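Local coordinates for NanS-p (Escherichia phage vB_EcoP_24B, PDB 6YP6), which probably binds carbohydrate through a beta-sandwich domain, as part of a phage-encoded carbohydrate esterase of the NanS-p type, at residues Q20-S25 with L194-I199; S52-E57 with Y88-Y93; G71-R76 with F92-S97. All coordinates share one frame; numbering follows the deposited sequence. Where two conformers were deposited one is given.

In the fold
Contacts 1 and 2 lie side by side in the seven-stranded sheet of a beta sandwich, their centres about 7 Å apart, while contact 3 crosses the core to the opposing sheet. Contacts 1 and 2 are joined by polar bonds where strand 193-197 ends: Thr197 OG1 donates to Trp54 O over 2.8 Å, and Asp198 OD1 lies 2.7 Å from Ser53 OG. Contact 3 shares Phe92 and Tyr93 with contact 2, their centres about 13 Å apart, and there Met90 CE comes within 4.0 Å of Cys75 SG. Contacts 1 and 3, with centres about 12 Å apart, are tied by, among others, the strand-pairing bond from His195 N to Tyr93 O, 2.8 Å.

Contact 1: residues Q20-S25 with L194-I199; sequences QGWSAS and LHVTDI
Trp22, Leu194 and Val196 meet on the inner face of the seven-stranded antiparallel sheet, where the indole of Trp22, beside the edge strand 23-25, reaches to strand 193-197. Strand 55-59 runs between the two, and the closest alpha carbons, those of Trp22 and Leu194, are 9.8 Å apart. No backbone bond can span that distance, so the link is made by side chains. Trp22 has CG beside its backbone N and opposite the carbonyl carbon (chi1 -67°), a setting that lets the six-membered ring extend over the intervening strand, where it also packs on Leu56. The far corner of the ring does the touching: CH2 of Trp22 lies 4.2 Å from CD2 of Leu194, and CZ3 of Trp22 lies 4.4 Å from CG2 of Val196. Both methyl groups approach the ring obliquely. Leu194 and Val196 are two residues apart on a strand, so their side chains fall on the same face and offer the indole neighbouring methyl groups; His195 between them points the other way. A branched aliphatic residue suits each place, giving a compact apolar surface to a broad flat partner. The polar corner of Trp22 is satisfied across the core, since NE1 is hydrogen-bonded to Ser7 O of strand 3-9. One residue past Val196 the strand gives out in an ST turn, in which Ile199 N donates to Thr197 OG1 at 3.0 Å, almost straight at 170°. A large aromatic that bridges alternate strands of one sheet and bonds a strand of the other is at home in the core of a beta sandwich.

Contact 2: residues S52-E57 with Y88-Y93; sequences SSWVLE and YVMAFY
With chi1 at 55° in Trp54 and 65° in Met90, both side chains leave the backbone with CG wedged between the amide nitrogen and the carbonyl carbon. In Trp54 this swings the indole off the loop just ahead of strand 55-59 and past the end of strand 193-197, which it also touches at Val196, toward strand 88-95. The ring corner CH2 of Trp54 then stops 4.0 Å from CB of Met90, coming in obliquely. Met90 meets the ring with the root of its side chain; beyond CG the chain is extended and carries the thioether away to Cys75 and Phe77 of the facing sheet. A long unbranched residue can thus serve both places, packing on Trp54 near its base and on the opposite sheet with its methyl. The backbone here is a classic beta bulge, in which Val89 and Met90 together face Ile119, and Val89 O lies 4.4 Å from CZ2 of Trp54. No hydrogen bond joins the two segments. The contact therefore rests on dispersion and the exclusion of water, with 77 Å² buried in all; polar bonds of the Trp54 backbone to Asp198 and Thr197 help to place the ring.

Contact 3: residues G71-R76 with F92-S97; sequences GQIRCR and FYWPVS
Trp94 meets Ile73 with an indole turned nearly flat along its own CA-CB bond: chi2 is 1°, where a tryptophan ring more often stands across that bond. This turn, with CG opposite the backbone N (chi1 -174°), carries the six-membered ring away from its own backbone, into the core, and presents its rim to the other strand. CD1 of Ile73 sits in the plane of the indole at that rim, 3.8 Å from CE3 and 4.0 Å from CZ3 of Trp94. Isoleucine is well matched to the spot, since its longer branch, with CG1 set opposite the carbonyl carbon, ends in a slim methyl that can reach across the gap. On its other side the indole is tied down by a polar bond, NE1 of Trp94 to Gly61 O.

Strands 71-79 and 88-95 belong to the two facing antiparallel sheets of the beta sandwich and run here in roughly opposite senses. Alternation along each strand sorts the residues: Ile73 and Cys75 point into the core toward Phe92 and Trp94, whereas Arg74 between them turns away and forms a salt bridge with Glu215 on strand 207-216. The nearest alpha carbons, of Ile73 and Phe92, are 9.5 Å apart, a gap filled by side chains alone.

The second pair joins Cys75 to Phe92. CB of Cys75 approaches the para corner of the ring obliquely, 3.8 Å from CZ of Phe92. The sulfur lies at the ring edge, with SG of Cys75 5.2 Å from the Phe92 centroid and 78° off the ring normal, a Cys sulfur-aromatic contact. Being small and polarisable, cysteine fits against the end of a large ring, and the sulfur at the edge lies near the weakly positive ring hydrogens.

Contact 1: residues Q20-S25 with L194-I199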
loop_
_atom_site.group_PDB
_atom_site.type_symbol
_atom_site.label_atom_id
_atom_site.label_comp_id
_atom_site.label_asym_id
_atom_site.label_seq_id
_atom_site.Cartn_x
_atom_site.Cartn_y
_atom_site.Cartn_z
ATOM N N GLN A 20 2.935 10.261 14.913
ATOM C CA GLN A 20 2.921 10.665 13.513
ATOM C C GLN A 20 1.515 10.779 12.929
ATOM O O GLN A 20 1.388 11.053 11.735
ATOM C CB GLN A 20 3.803 9.720 12.682
ATOM C CG GLN A 20 5.268 9.854 13.056
ATOM C CD GLN A 20 6.174 8.952 12.241
ATOM O OE1 GLN A 20 6.224 9.035 11.019
ATOM N NE2 GLN A 20 6.910 8.095 12.923
ATOM N N GLY A 21 0.468 10.598 13.731
ATOM C CA GLY A 21 -0.882 10.886 13.301
ATOM C C GLY A 21 -1.660 9.714 12.752
ATOM O O GLY A 21 -2.806 9.904 12.321
ATOM N N TRP A 22 -1.076 8.521 12.748
ATOM C CA TRP A 22 -1.735 7.323 12.265
ATOM C C TRP A 22 -2.574 6.692 13.364
ATOM O O TRP A 22 -2.239 6.764 14.545
ATOM C CB TRP A 22 -0.682 6.301 11.824
ATOM C CG TRP A 22 0.096 6.725 10.614
ATOM C CD1 TRP A 22 1.046 7.697 10.554
ATOM C CD2 TRP A 22 -0.035 6.205 9.289
ATOM N NE1 TRP A 22 1.520 7.813 9.269
ATOM C CE2 TRP A 22 0.872 6.904 8.471
ATOM C CE3 TRP A 22 -0.824 5.209 8.721
ATOM C CZ2 TRP A 22 1.016 6.624 7.113
ATOM C CZ3 TRP A 22 -0.687 4.935 7.376
ATOM C CH2 TRP A 22 0.227 5.633 6.590
ATOM N N SER A 23 -3.642 6.020 12.949
ATOM C CA SER A 23 -4.455 5.191 13.828
ATOM C C SER A 23 -4.153 3.725 13.529
ATOM O O SER A 23 -4.121 3.316 12.367
ATOM C CB SER A 23 -5.940 5.484 13.617
ATOM O OG SER A 23 -6.252 6.819 13.976
ATOM N N ALA A 24 -3.994 2.925 14.574
ATOM C CA ALA A 24 -3.572 1.540 14.445
ATOM C C ALA A 24 -4.538 0.702 15.261
ATOM O O ALA A 24 -4.911 1.079 16.374
ATOM C CB ALA A 24 -2.143 1.319 14.935
ATOM N N SER A 25 -4.949 -0.428 14.706
ATOM C CA SER A 25 -5.831 -1.323 15.425
ATOM C C SER A 25 -5.513 -2.748 15.023
ATOM O O SER A 25 -5.124 -3.019 13.886
ATOM C CB SER A 25 -7.301 -1.032 15.145
ATOM O OG SER A 25 -7.608 -1.203 13.783
ATOM N N LEU A 194 -6.173 6.462 3.830
ATOM C CA LEU A 194 -5.308 5.382 3.394
ATOM C C LEU A 194 -5.315 4.315 4.477
ATOM O O LEU A 194 -5.053 4.603 5.645
ATOM C CB LEU A 194 -3.888 5.890 3.166
ATOM C CG LEU A 194 -2.876 4.819 2.762
ATOM C CD1 LEU A 194 -3.215 4.208 1.405
ATOM C CD2 LEU A 194 -1.470 5.404 2.744
ATOM N N HIS A 195 -5.649 3.089 4.078
ATOM C CA HIS A 195 -5.714 1.932 4.959
ATOM C C HIS A 195 -4.651 0.938 4.527
ATOM O O HIS A 195 -4.592 0.552 3.359
ATOM C CB HIS A 195 -7.046 1.231 4.839
ATOM C CG HIS A 195 -8.211 2.103 5.061
ATOM N ND1 HIS A 195 -8.931 2.109 6.233
ATOM C CD2 HIS A 195 -8.793 2.999 4.239
ATOM C CE1 HIS A 195 -9.915 2.984 6.121
ATOM N NE2 HIS A 195 -9.850 3.538 4.919
ATOM N N VAL A 196 -3.810 0.545 5.469
ATOM C CA VAL A 196 -2.787 -0.464 5.237
ATOM C C VAL A 196 -3.112 -1.621 6.172
ATOM O O VAL A 196 -3.306 -1.413 7.370
ATOM C CB VAL A 196 -1.383 0.096 5.519
ATOM C CG1 VAL A 196 -0.332 -0.897 5.080
ATOM C CG2 VAL A 196 -1.193 1.429 4.816
ATOM N N THR A 197 -3.216 -2.832 5.630
ATOM C CA THR A 197 -3.728 -3.942 6.429
ATOM C C THR A 197 -3.163 -5.261 5.944
ATOM O O THR A 197 -2.849 -5.398 4.769
ATOM C CB THR A 197 -5.272 -3.966 6.354
ATOM O OG1 THR A 197 -5.783 -5.071 7.102
ATOM C CG2 THR A 197 -5.778 -4.085 4.920
ATOM N N ASP A 198 -3.087 -6.247 6.834
ATOM C CA ASP A 198 -2.761 -7.605 6.394
ATOM C C ASP A 198 -3.992 -8.425 5.998
ATOM O O ASP A 198 -3.847 -9.621 5.748
ATOM C CB ASP A 198 -1.865 -8.360 7.386
ATOM C CG ASP A 198 -2.588 -8.819 8.633
ATOM O OD1 ASP A 198 -3.560 -8.158 9.036
ATOM O OD2 ASP A 198 -2.166 -9.864 9.208
ATOM N N ILE A 199 -5.163 -7.785 5.878
ATOM C CA ILE A 199 -6.306 -8.290 5.117
ATOM C C ILE A 199 -7.140 -9.312 5.881
ATOM O O ILE A 199 -8.360 -9.158 6.025
ATOM C CB ILE A 199 -5.873 -8.871 3.748
ATOM C CG1 ILE A 199 -5.055 -7.864 2.926
ATOM C CG2 ILE A 199 -7.098 -9.338 2.964
ATOM C CD1 ILE A 199 -4.363 -8.490 1.717
#

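Contact 2: residues S52-E57 with Y88-Y93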
loop_
_atom_site.group_PDB
_atom_site.type_symbol
_atom_site.label_atom_id
_atom_site.label_comp_id
_atom_site.label_asym_id
_atom_site.label_seq_id
_atom_site.Cartn_x
_atom_site.Cartn_y
_atom_site.Cartn_z
ATOM N N SER A 52 -7.935 -10.423 15.031
ATOM C CA SER A 52 -8.201 -9.402 14.028
ATOM C C SER A 52 -6.960 -9.093 13.199
ATOM O O SER A 52 -5.839 -9.032 13.711
ATOM C CB SER A 52 -8.696 -8.118 14.702
ATOM O OG SER A 52 -10.046 -8.236 15.122
ATOM N N SER A 53 -7.179 -8.927 11.901
ATOM C CA SER A 53 -6.186 -8.334 11.019
ATOM C C SER A 53 -5.758 -6.976 11.551
ATOM O O SER A 53 -6.552 -6.249 12.153
ATOM C CB SER A 53 -6.870 -8.203 9.654
ATOM O OG SER A 53 -6.130 -7.449 8.742
ATOM N N TRP A 54 -4.493 -6.632 11.348
ATOM C CA TRP A 54 -4.057 -5.304 11.740
ATOM C C TRP A 54 -4.368 -4.305 10.635
ATOM O O TRP A 54 -4.410 -4.637 9.450
ATOM C CB TRP A 54 -2.576 -5.235 12.113
ATOM C CG TRP A 54 -1.600 -5.724 11.108
ATOM C CD1 TRP A 54 -0.996 -6.931 11.118
ATOM C CD2 TRP A 54 -1.076 -5.016 9.966
ATOM N NE1 TRP A 54 -0.145 -7.047 10.059
ATOM C CE2 TRP A 54 -0.168 -5.881 9.335
ATOM C CE3 TRP A 54 -1.290 -3.741 9.423
ATOM C CZ2 TRP A 54 0.511 -5.529 8.179
ATOM C CZ3 TRP A 54 -0.606 -3.386 8.269
ATOM C CH2 TRP A 54 0.285 -4.281 7.658
ATOM N N VAL A 55 -4.613 -3.069 11.055
ATOM C CA VAL A 55 -4.926 -1.975 10.146
ATOM C C VAL A 55 -4.246 -0.712 10.649
ATOM O O VAL A 55 -4.377 -0.353 11.822
ATOM C CB VAL A 55 -6.443 -1.708 10.031
ATOM C CG1 VAL A 55 -6.702 -0.616 8.984
ATOM C CG2 VAL A 55 -7.207 -2.957 9.677
ATOM N N LEU A 56 -3.547 -0.032 9.755
ATOM C CA LEU A 56 -3.024 1.303 9.976
ATOM C C LEU A 56 -3.793 2.249 9.073
ATOM O O LEU A 56 -4.029 1.930 7.912
ATOM C CB LEU A 56 -1.547 1.375 9.593
ATOM C CG LEU A 56 -0.656 0.282 10.171
ATOM C CD1 LEU A 56 0.754 0.470 9.631
ATOM C CD2 LEU A 56 -0.655 0.278 11.680
ATOM N N GLU A 57 -4.184 3.409 9.590
ATOM C CA GLU A 57 -4.963 4.363 8.816
ATOM C C GLU A 57 -4.415 5.770 8.976
ATOM O O GLU A 57 -4.014 6.175 10.072
ATOM C CB GLU A 57 -6.454 4.388 9.238
ATOM C CG GLU A 57 -7.138 3.049 9.123
ATOM C CD GLU A 57 -8.522 3.028 9.729
ATOM O OE1 GLU A 57 -9.168 4.087 9.801
ATOM O OE2 GLU A 57 -8.978 1.936 10.122
ATOM N N TYR A 88 -0.610 -13.821 2.111
ATOM C CA TYR A 88 -0.590 -12.375 1.995
ATOM C C TYR A 88 0.484 -11.729 2.858
ATOM O O TYR A 88 0.823 -12.222 3.934
ATOM C CB TYR A 88 -1.945 -11.772 2.409
ATOM C CG TYR A 88 -3.066 -12.182 1.484
ATOM C CD1 TYR A 88 -3.169 -11.680 0.190
ATOM C CD2 TYR A 88 -4.011 -13.113 1.901
ATOM C CE1 TYR A 88 -4.185 -12.092 -0.649
ATOM C CE2 TYR A 88 -5.028 -13.532 1.074
ATOM C CZ TYR A 88 -5.108 -13.031 -0.201
ATOM O OH TYR A 88 -6.124 -13.487 -0.998
ATOM N N VAL A 89 0.955 -10.568 2.382
ATOM C CA VAL A 89 1.717 -9.620 3.186
ATOM C C VAL A 89 0.789 -8.494 3.641
ATOM O O VAL A 89 0.470 -8.389 4.829
ATOM C CB VAL A 89 2.947 -9.067 2.436
ATOM C CG1 VAL A 89 3.736 -8.134 3.345
ATOM C CG2 VAL A 89 3.827 -10.198 1.922
ATOM N N MET A 90 0.339 -7.644 2.721
ATOM C CA MET A 90 -0.456 -6.478 3.105
ATOM C C MET A 90 -1.110 -5.887 1.870
ATOM O O MET A 90 -0.735 -6.185 0.737
ATOM C CB MET A 90 0.423 -5.446 3.814
ATOM C CG MET A 90 1.505 -4.845 2.951
ATOM S SD MET A 90 2.626 -3.891 3.967
ATOM C CE MET A 90 3.970 -3.657 2.824
ATOM N N ALA A 91 -2.073 -5.014 2.125
ATOM C CA ALA A 91 -2.786 -4.269 1.107
ATOM C C ALA A 91 -2.848 -2.795 1.488
ATOM O O ALA A 91 -2.836 -2.427 2.666
ATOM C CB ALA A 91 -4.225 -4.786 0.944
ATOM N N PHE A 92 -2.961 -1.967 0.453
ATOM C CA PHE A 92 -3.133 -0.520 0.530
ATOM C C PHE A 92 -4.450 -0.172 -0.155
ATOM O O PHE A 92 -4.600 -0.398 -1.359
ATOM C CB PHE A 92 -2.001 0.205 -0.226
ATOM C CG PHE A 92 -0.639 -0.074 0.327
ATOM C CD1 PHE A 92 0.046 -1.224 -0.036
ATOM C CD2 PHE A 92 -0.036 0.794 1.226
ATOM C CE1 PHE A 92 1.305 -1.501 0.498
ATOM C CE2 PHE A 92 1.218 0.505 1.768
ATOM C CZ PHE A 92 1.883 -0.635 1.389
ATOM N N TYR A 93 -5.395 0.381 0.605
ATOM C CA TYR A 93 -6.678 0.814 0.078
ATOM C C TYR A 93 -6.849 2.299 0.355
ATOM O O TYR A 93 -6.684 2.751 1.494
ATOM C CB TYR A 93 -7.847 0.083 0.739
ATOM C CG TYR A 93 -7.778 -1.389 0.696
ATOM C CD1 TYR A 93 -7.845 -2.064 -0.498
ATOM C CD2 TYR A 93 -7.660 -2.123 1.880
ATOM C CE1 TYR A 93 -7.775 -3.460 -0.521
ATOM C CE2 TYR A 93 -7.601 -3.493 1.869
ATOM C CZ TYR A 93 -7.652 -4.150 0.666
ATOM O OH TYR A 93 -7.607 -5.534 0.669
#

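Contact 3: residues G71-R76 with F92-S97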
loop_
_atom_site.group_PDB
_atom_site.type_symbol
_atom_site.label_atom_id
_atom_site.label_comp_id
_atom_site.label_asym_id
_atom_site.label_seq_id
_atom_site.Cartn_x
_atom_site.Cartn_y
_atom_site.Cartn_z
ATOM N N GLY A 71 2.279 12.652 -8.542
ATOM C CA GLY A 71 2.963 12.335 -7.296
ATOM C C GLY A 71 3.108 10.828 -7.184
ATOM O O GLY A 71 3.083 10.124 -8.185
ATOM N N GLN A 72 3.255 10.354 -5.948
ATOM C CA GLN A 72 3.459 8.930 -5.737
ATOM C C GLN A 72 2.881 8.487 -4.401
ATOM O O GLN A 72 2.821 9.255 -3.439
ATOM C CB GLN A 72 4.949 8.557 -5.756
ATOM C CG GLN A 72 5.685 8.865 -7.039
ATOM C CD GLN A 72 6.988 8.109 -7.124
ATOM O OE1 GLN A 72 7.607 7.788 -6.108
ATOM N NE2 GLN A 72 7.388 7.779 -8.335
ATOM N N ILE A 73 2.460 7.223 -4.363
ATOM C CA ILE A 73 2.204 6.467 -3.142
ATOM C C ILE A 73 3.372 5.494 -3.025
ATOM O O ILE A 73 3.661 4.782 -3.990
ATOM C CB ILE A 73 0.888 5.681 -3.255
ATOM C CG1 ILE A 73 -0.299 6.590 -3.598
ATOM C CG2 ILE A 73 0.640 4.861 -1.984
ATOM C CD1 ILE A 73 -1.572 5.835 -3.942
ATOM N N ARG A 74 4.056 5.462 -1.879
ATOM C CA ARG A 74 5.271 4.654 -1.777
ATOM C C ARG A 74 5.384 3.956 -0.430
ATOM O O ARG A 74 4.870 4.421 0.594
ATOM C CB ARG A 74 6.548 5.461 -2.050
ATOM C CG ARG A 74 6.746 6.652 -1.174
ATOM C CD ARG A 74 8.123 7.239 -1.418
ATOM N NE ARG A 74 8.377 8.472 -0.679
ATOM C CZ ARG A 74 8.877 8.531 0.554
ATOM N NH1 ARG A 74 9.147 7.428 1.230
ATOM N NH2 ARG A 74 9.089 9.709 1.116
ATOM N N CYS A 75 6.101 2.836 -0.441
ATOM C CA CYS A 75 6.410 2.095 0.767
ATOM C C CYS A 75 7.715 1.337 0.578
ATOM O O CYS A 75 7.936 0.733 -0.469
ATOM C CB CYS A 75 5.284 1.100 1.067
ATOM S SG CYS A 75 5.518 0.018 2.508
ATOM N N ARG A 76 8.543 1.332 1.617
ATOM C CA ARG A 76 9.722 0.476 1.691
ATOM C C ARG A 76 9.487 -0.527 2.816
ATOM O O ARG A 76 9.143 -0.134 3.942
ATOM C CB ARG A 76 10.985 1.312 1.913
ATOM C CG ARG A 76 12.253 0.465 1.997
ATOM C CD ARG A 76 13.518 1.285 1.802
ATOM N NE ARG A 76 14.717 0.441 1.723
ATOM C CZ ARG A 76 15.529 0.147 2.742
ATOM N NH1 ARG A 76 15.319 0.627 3.963
ATOM N NH2 ARG A 76 16.578 -0.632 2.531
ATOM N N PHE A 92 -2.961 -1.967 0.453
ATOM C CA PHE A 92 -3.133 -0.520 0.530
ATOM C C PHE A 92 -4.450 -0.172 -0.155
ATOM O O PHE A 92 -4.600 -0.398 -1.359
ATOM C CB PHE A 92 -2.001 0.205 -0.226
ATOM C CG PHE A 92 -0.639 -0.074 0.327
ATOM C CD1 PHE A 92 0.046 -1.224 -0.036
ATOM C CD2 PHE A 92 -0.036 0.794 1.226
ATOM C CE1 PHE A 92 1.305 -1.501 0.498
ATOM C CE2 PHE A 92 1.218 0.505 1.768
ATOM C CZ PHE A 92 1.883 -0.635 1.389
ATOM N N TYR A 93 -5.395 0.381 0.605
ATOM C CA TYR A 93 -6.678 0.814 0.078
ATOM C C TYR A 93 -6.849 2.299 0.355
ATOM O O TYR A 93 -6.684 2.751 1.494
ATOM C CB TYR A 93 -7.847 0.083 0.739
ATOM C CG TYR A 93 -7.778 -1.389 0.696
ATOM C CD1 TYR A 93 -7.845 -2.064 -0.498
ATOM C CD2 TYR A 93 -7.660 -2.123 1.880
ATOM C CE1 TYR A 93 -7.775 -3.460 -0.521
ATOM C CE2 TYR A 93 -7.601 -3.493 1.869
ATOM C CZ TYR A 93 -7.652 -4.150 0.666
ATOM O OH TYR A 93 -7.607 -5.534 0.669
ATOM N N TRP A 94 -7.237 3.052 -0.666
ATOM C CA TRP A 94 -7.501 4.485 -0.518
ATOM C C TRP A 94 -8.806 4.807 -1.239
ATOM O O TRP A 94 -8.798 5.323 -2.371
ATOM C CB TRP A 94 -6.340 5.324 -1.039
ATOM C CG TRP A 94 -6.445 6.797 -0.800
ATOM C CD1 TRP A 94 -7.437 7.498 -0.153
ATOM C CD2 TRP A 94 -5.504 7.764 -1.252
ATOM N NE1 TRP A 94 -7.159 8.836 -0.187
ATOM C CE2 TRP A 94 -5.976 9.028 -0.854
ATOM C CE3 TRP A 94 -4.301 7.680 -1.962
ATOM C CZ2 TRP A 94 -5.287 10.198 -1.145
ATOM C CZ3 TRP A 94 -3.621 8.835 -2.243
ATOM C CH2 TRP A 94 -4.111 10.082 -1.837
ATOM N N PRO A 95 -9.941 4.501 -0.617
ATOM C CA PRO A 95 -11.230 4.911 -1.178
ATOM C C PRO A 95 -11.349 6.420 -1.057
ATOM O O PRO A 95 -10.880 7.008 -0.083
ATOM C CB PRO A 95 -12.258 4.191 -0.291
ATOM C CG PRO A 95 -11.516 3.694 0.909
ATOM C CD PRO A 95 -10.068 3.856 0.707
ATOM N N VAL A 96 -11.982 7.053 -2.046
ATOM C CA VAL A 96 -12.172 8.496 -2.029
ATOM C C VAL A 96 -13.656 8.817 -2.155
ATOM O O VAL A 96 -14.419 8.109 -2.820
ATOM C CB VAL A 96 -11.315 9.220 -3.090
ATOM C CG1 VAL A 96 -9.840 9.029 -2.762
ATOM C CG2 VAL A 96 -11.610 8.741 -4.497
ATOM N N SER A 97 -14.066 9.907 -1.496
ATOM C CA SER A 97 -15.477 10.269 -1.430
ATOM C C SER A 97 -15.960 10.995 -2.678
ATOM O O SER A 97 -17.170 11.114 -2.870
ATOM C CB SER A 97 -15.736 11.150 -0.209
ATOM O OG SER A 97 -14.936 12.309 -0.271
#